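Local structure of probable zinc protease (4NNZ) at residues Pro262-Leu274 against Ala396-Phe410. The protein probably acts as one subunit of a heterodimeric zinc-dependent metallopeptidase of the M16 family. Numbering follows the deposited sequence.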
# COMPACT_ATOMS: atom_id res chain seq x y z
N PRO A 262 6.45 6.33 25.73
CA PRO A 262 6.00 5.00 26.07
C PRO A 262 4.83 5.01 27.01
O PRO A 262 4.13 4.03 27.04
CB PRO A 262 7.20 4.42 26.76
CG PRO A 262 8.33 5.03 26.06
CD PRO A 262 7.89 6.34 25.51
N ARG A 263 4.65 6.07 27.77
CA ARG A 263 3.57 6.10 28.74
C ARG A 263 2.23 6.02 28.07
O ARG A 263 1.36 5.36 28.55
CB ARG A 263 3.65 7.32 29.63
CG ARG A 263 2.58 7.39 30.69
CD ARG A 263 2.97 6.67 31.97
NE ARG A 263 4.25 7.11 32.50
CZ ARG A 263 4.39 8.05 33.42
NH1 ARG A 263 3.33 8.65 33.91
NH2 ARG A 263 5.58 8.40 33.85
N GLU A 264 2.07 6.72 26.97
CA GLU A 264 0.80 6.74 26.29
C GLU A 264 0.46 5.36 25.74
O GLU A 264 -0.68 4.98 25.73
CB GLU A 264 0.75 7.84 25.24
CG GLU A 264 1.18 7.41 23.86
CD GLU A 264 1.69 8.54 23.02
OE1 GLU A 264 1.13 9.64 23.09
OE2 GLU A 264 2.65 8.34 22.28
N VAL A 265 1.45 4.63 25.27
CA VAL A 265 1.22 3.30 24.78
C VAL A 265 0.72 2.42 25.90
O VAL A 265 -0.20 1.68 25.73
CB VAL A 265 2.50 2.68 24.23
CG1 VAL A 265 2.30 1.24 23.84
CG2 VAL A 265 2.98 3.44 23.03
N ASN A 266 1.39 2.48 27.02
CA ASN A 266 1.03 1.65 28.11
C ASN A 266 -0.34 2.00 28.63
O ASN A 266 -1.04 1.17 29.12
CB ASN A 266 2.10 1.66 29.17
CG ASN A 266 3.34 0.97 28.72
OD1 ASN A 266 3.32 0.18 27.82
ND2 ASN A 266 4.43 1.28 29.34
N ALA A 267 -0.68 3.26 28.49
CA ALA A 267 -2.00 3.74 28.78
C ALA A 267 -3.03 3.15 27.85
O ALA A 267 -4.11 2.86 28.24
CB ALA A 267 -2.02 5.24 28.72
N LEU A 268 -2.67 2.99 26.60
CA LEU A 268 -3.53 2.31 25.67
C LEU A 268 -3.77 0.84 25.96
O LEU A 268 -4.84 0.34 25.76
CB LEU A 268 -3.04 2.53 24.25
CG LEU A 268 -3.32 3.91 23.73
CD1 LEU A 268 -2.62 4.12 22.43
CD2 LEU A 268 -4.80 4.14 23.58
N ARG A 269 -2.75 0.14 26.42
CA ARG A 269 -2.89 -1.24 26.77
C ARG A 269 -3.84 -1.39 27.92
O ARG A 269 -4.69 -2.24 27.91
CB ARG A 269 -1.53 -1.79 27.15
CG ARG A 269 -0.47 -1.34 26.19
CD ARG A 269 0.90 -1.83 26.56
NE ARG A 269 0.90 -3.20 27.01
CZ ARG A 269 1.92 -3.76 27.64
NH1 ARG A 269 2.99 -3.07 27.89
NH2 ARG A 269 1.86 -5.00 28.01
N LEU A 270 -3.70 -0.53 28.89
CA LEU A 270 -4.55 -0.48 30.03
C LEU A 270 -5.98 -0.16 29.63
O LEU A 270 -6.89 -0.68 30.20
CB LEU A 270 -4.02 0.55 31.02
CG LEU A 270 -3.36 0.16 32.34
CD1 LEU A 270 -4.16 -0.87 33.08
CD2 LEU A 270 -1.97 -0.36 32.14
N ILE A 271 -6.18 0.70 28.65
CA ILE A 271 -7.52 1.02 28.21
C ILE A 271 -8.22 -0.18 27.63
O ILE A 271 -9.39 -0.35 27.84
CB ILE A 271 -7.54 2.22 27.24
CG1 ILE A 271 -7.37 3.51 28.00
CG2 ILE A 271 -8.85 2.35 26.51
CD1 ILE A 271 -6.86 4.62 27.14
N GLY A 272 -7.50 -1.01 26.91
CA GLY A 272 -8.10 -2.19 26.38
C GLY A 272 -8.59 -3.11 27.45
O GLY A 272 -9.62 -3.67 27.36
N ALA A 273 -7.79 -3.25 28.49
CA ALA A 273 -8.13 -4.07 29.61
C ALA A 273 -9.34 -3.56 30.35
O ALA A 273 -10.14 -4.32 30.81
CB ALA A 273 -6.94 -4.21 30.51
N LEU A 274 -9.45 -2.26 30.46
CA LEU A 274 -10.60 -1.65 31.06
C LEU A 274 -11.87 -1.91 30.29
O LEU A 274 -12.92 -1.99 30.85
CB LEU A 274 -10.40 -0.15 31.16
CG LEU A 274 -9.53 0.41 32.25
CD1 LEU A 274 -9.11 1.80 31.83
CD2 LEU A 274 -10.22 0.46 33.59
N ALA A 396 3.39 2.51 36.16
CA ALA A 396 3.48 3.95 36.03
C ALA A 396 2.23 4.64 35.51
O ALA A 396 2.05 5.80 35.73
CB ALA A 396 4.70 4.35 35.24
N VAL A 397 1.39 3.91 34.82
CA VAL A 397 0.22 4.52 34.25
C VAL A 397 -0.68 5.03 35.32
O VAL A 397 -0.98 4.34 36.26
CB VAL A 397 -0.52 3.51 33.39
CG1 VAL A 397 -1.76 4.13 32.80
CG2 VAL A 397 0.38 3.02 32.29
N THR A 398 -1.13 6.26 35.17
CA THR A 398 -1.97 6.91 36.15
C THR A 398 -3.26 7.27 35.50
O THR A 398 -3.32 7.37 34.31
CB THR A 398 -1.33 8.19 36.70
OG1 THR A 398 -1.40 9.22 35.72
CG2 THR A 398 0.08 7.97 37.03
N PRO A 399 -4.29 7.53 36.28
CA PRO A 399 -5.60 7.70 35.71
C PRO A 399 -5.60 8.83 34.74
O PRO A 399 -6.40 8.87 33.84
CB PRO A 399 -6.42 8.04 36.92
CG PRO A 399 -5.84 7.17 37.94
CD PRO A 399 -4.38 7.26 37.71
N ASP A 400 -4.73 9.78 34.98
CA ASP A 400 -4.55 10.90 34.11
C ASP A 400 -3.97 10.53 32.75
O ASP A 400 -4.37 11.06 31.76
CB ASP A 400 -3.74 11.96 34.83
CG ASP A 400 -4.33 12.28 36.18
OD1 ASP A 400 -5.57 12.33 36.27
OD2 ASP A 400 -3.57 12.45 37.15
N ASP A 401 -3.04 9.60 32.74
CA ASP A 401 -2.44 9.15 31.52
C ASP A 401 -3.49 8.54 30.64
O ASP A 401 -3.49 8.69 29.44
CB ASP A 401 -1.43 8.07 31.83
CG ASP A 401 -0.15 8.61 32.29
OD1 ASP A 401 0.17 9.73 31.93
OD2 ASP A 401 0.54 7.92 33.03
N ILE A 402 -4.35 7.78 31.27
CA ILE A 402 -5.38 7.09 30.56
C ILE A 402 -6.30 8.08 29.93
O ILE A 402 -6.61 7.96 28.78
CB ILE A 402 -6.13 6.17 31.52
CG1 ILE A 402 -5.28 4.96 31.82
CG2 ILE A 402 -7.46 5.70 30.97
CD1 ILE A 402 -5.97 3.97 32.69
N GLN A 403 -6.75 9.06 30.69
CA GLN A 403 -7.70 10.01 30.15
C GLN A 403 -7.05 10.76 29.02
O GLN A 403 -7.64 10.98 28.01
CB GLN A 403 -8.24 10.95 31.25
CG GLN A 403 -8.50 12.39 30.84
CD GLN A 403 -9.12 13.22 31.91
OE1 GLN A 403 -8.44 13.79 32.75
NE2 GLN A 403 -10.42 13.32 31.88
N LYS A 404 -5.80 11.13 29.20
CA LYS A 404 -5.09 11.83 28.17
C LYS A 404 -4.94 11.05 26.89
O LYS A 404 -5.10 11.59 25.85
CB LYS A 404 -3.73 12.20 28.69
CG LYS A 404 -3.06 13.33 27.96
CD LYS A 404 -1.57 13.34 28.26
CE LYS A 404 -0.77 12.85 27.08
NZ LYS A 404 -1.03 11.42 26.78
N ALA A 405 -4.61 9.78 26.97
CA ALA A 405 -4.49 8.97 25.77
C ALA A 405 -5.81 8.84 25.05
O ALA A 405 -5.83 8.87 23.85
CB ALA A 405 -3.93 7.61 26.09
N ALA A 406 -6.89 8.68 25.79
CA ALA A 406 -8.21 8.57 25.20
C ALA A 406 -8.64 9.79 24.47
O ALA A 406 -9.29 9.71 23.48
CB ALA A 406 -9.22 8.22 26.25
N ARG A 407 -8.32 10.94 25.01
CA ARG A 407 -8.65 12.17 24.36
C ARG A 407 -7.90 12.34 23.09
O ARG A 407 -8.40 12.91 22.15
CB ARG A 407 -8.33 13.35 25.24
CG ARG A 407 -9.29 13.58 26.36
CD ARG A 407 -8.63 14.48 27.37
NE ARG A 407 -8.57 15.82 26.85
CZ ARG A 407 -9.64 16.55 26.63
NH1 ARG A 407 -10.84 16.05 26.91
NH2 ARG A 407 -9.53 17.78 26.14
N THR A 408 -6.65 11.96 23.12
CA THR A 408 -5.79 12.06 21.99
C THR A 408 -6.16 11.15 20.86
O THR A 408 -6.20 11.56 19.75
CB THR A 408 -4.36 11.82 22.44
OG1 THR A 408 -4.07 12.70 23.51
CG2 THR A 408 -3.39 12.08 21.36
N TYR A 409 -6.42 9.89 21.16
CA TYR A 409 -6.53 8.91 20.11
C TYR A 409 -7.89 8.48 19.63
O TYR A 409 -8.02 8.08 18.51
CB TYR A 409 -5.65 7.73 20.43
CG TYR A 409 -4.22 8.11 20.48
CD1 TYR A 409 -3.53 8.41 19.34
CD2 TYR A 409 -3.56 8.20 21.67
CE1 TYR A 409 -2.22 8.78 19.38
CE2 TYR A 409 -2.26 8.57 21.72
CZ TYR A 409 -1.59 8.85 20.58
OH TYR A 409 -0.30 9.22 20.63
N PHE A 410 -8.89 8.58 20.46
CA PHE A 410 -10.18 8.16 20.04
C PHE A 410 -10.91 9.27 19.36
O PHE A 410 -11.96 9.66 19.75
CB PHE A 410 -10.95 7.61 21.23
CG PHE A 410 -10.32 6.41 21.84
CD1 PHE A 410 -9.63 5.53 21.06
CD2 PHE A 410 -10.39 6.18 23.18
CE1 PHE A 410 -9.02 4.44 21.59
CE2 PHE A 410 -9.79 5.08 23.72
CZ PHE A 410 -9.10 4.21 22.92
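Ile402 enters a hole formed by Ala267, Leu270, Ile271 and Leu274, and Ala405 enters a second hole formed by Glu264, Ala267, Leu268 and Ile271; both are knobs-into-holes packing. Ile402 uses its two branches separately: CG2 lies 3.7 Å from Ile271 CG1 as the two isoleucines pass in opposite directions, while CD1 meets Leu274 CD1 tip to tip at 3.9 Å. Small side chains allow the close approach, with Ala267 CB 4.0 Å from Ala405 CB and the helix axes 8.6 Å apart at a crossing angle of -90°. Just past the C-terminal end of helix 399-409, Ile271 CG2 touches the edge of the Phe410 ring.

Two polar contacts border the apolar packing near the start of helix 262-274, one at each end of helix 399-409. Arg263, its chain bent at chi2 and chi3, brings its guanidinium edge to Asp401, the two side chains crossing at about a right angle, and forms a salt bridge: NH1 donates to OD2 over 3.0 Å, almost straight at 177°, in the guanidinium plane and to the syn lone pair. Ala396 CB covers part of one guanidinium face. Tyr409 OH gives a weak bond to Glu264 OE1 (2.9 Å), the carboxylate standing nearly perpendicular to the ring, while Ser259 binds Glu264 OE2.

In the second shell, Thr398 N also donates to Asp401 OD2 (3.2 Å), from above the carboxylate plane, and Thr398 OG1 accepts a weak bond from Asp401 N, completing a capping box. Leu339 of helix 325-341 touches Ile271 and Ala406, and Phe251 and Phe311 of the five-stranded sheet meet Phe410, placing the crossing among the helices packed against that sheet. With Arg263 and the helix N-terminus both acting on Asp401, its carboxylate is probably stabilised as the anion, coupling the helix cap to the interhelical salt bridge.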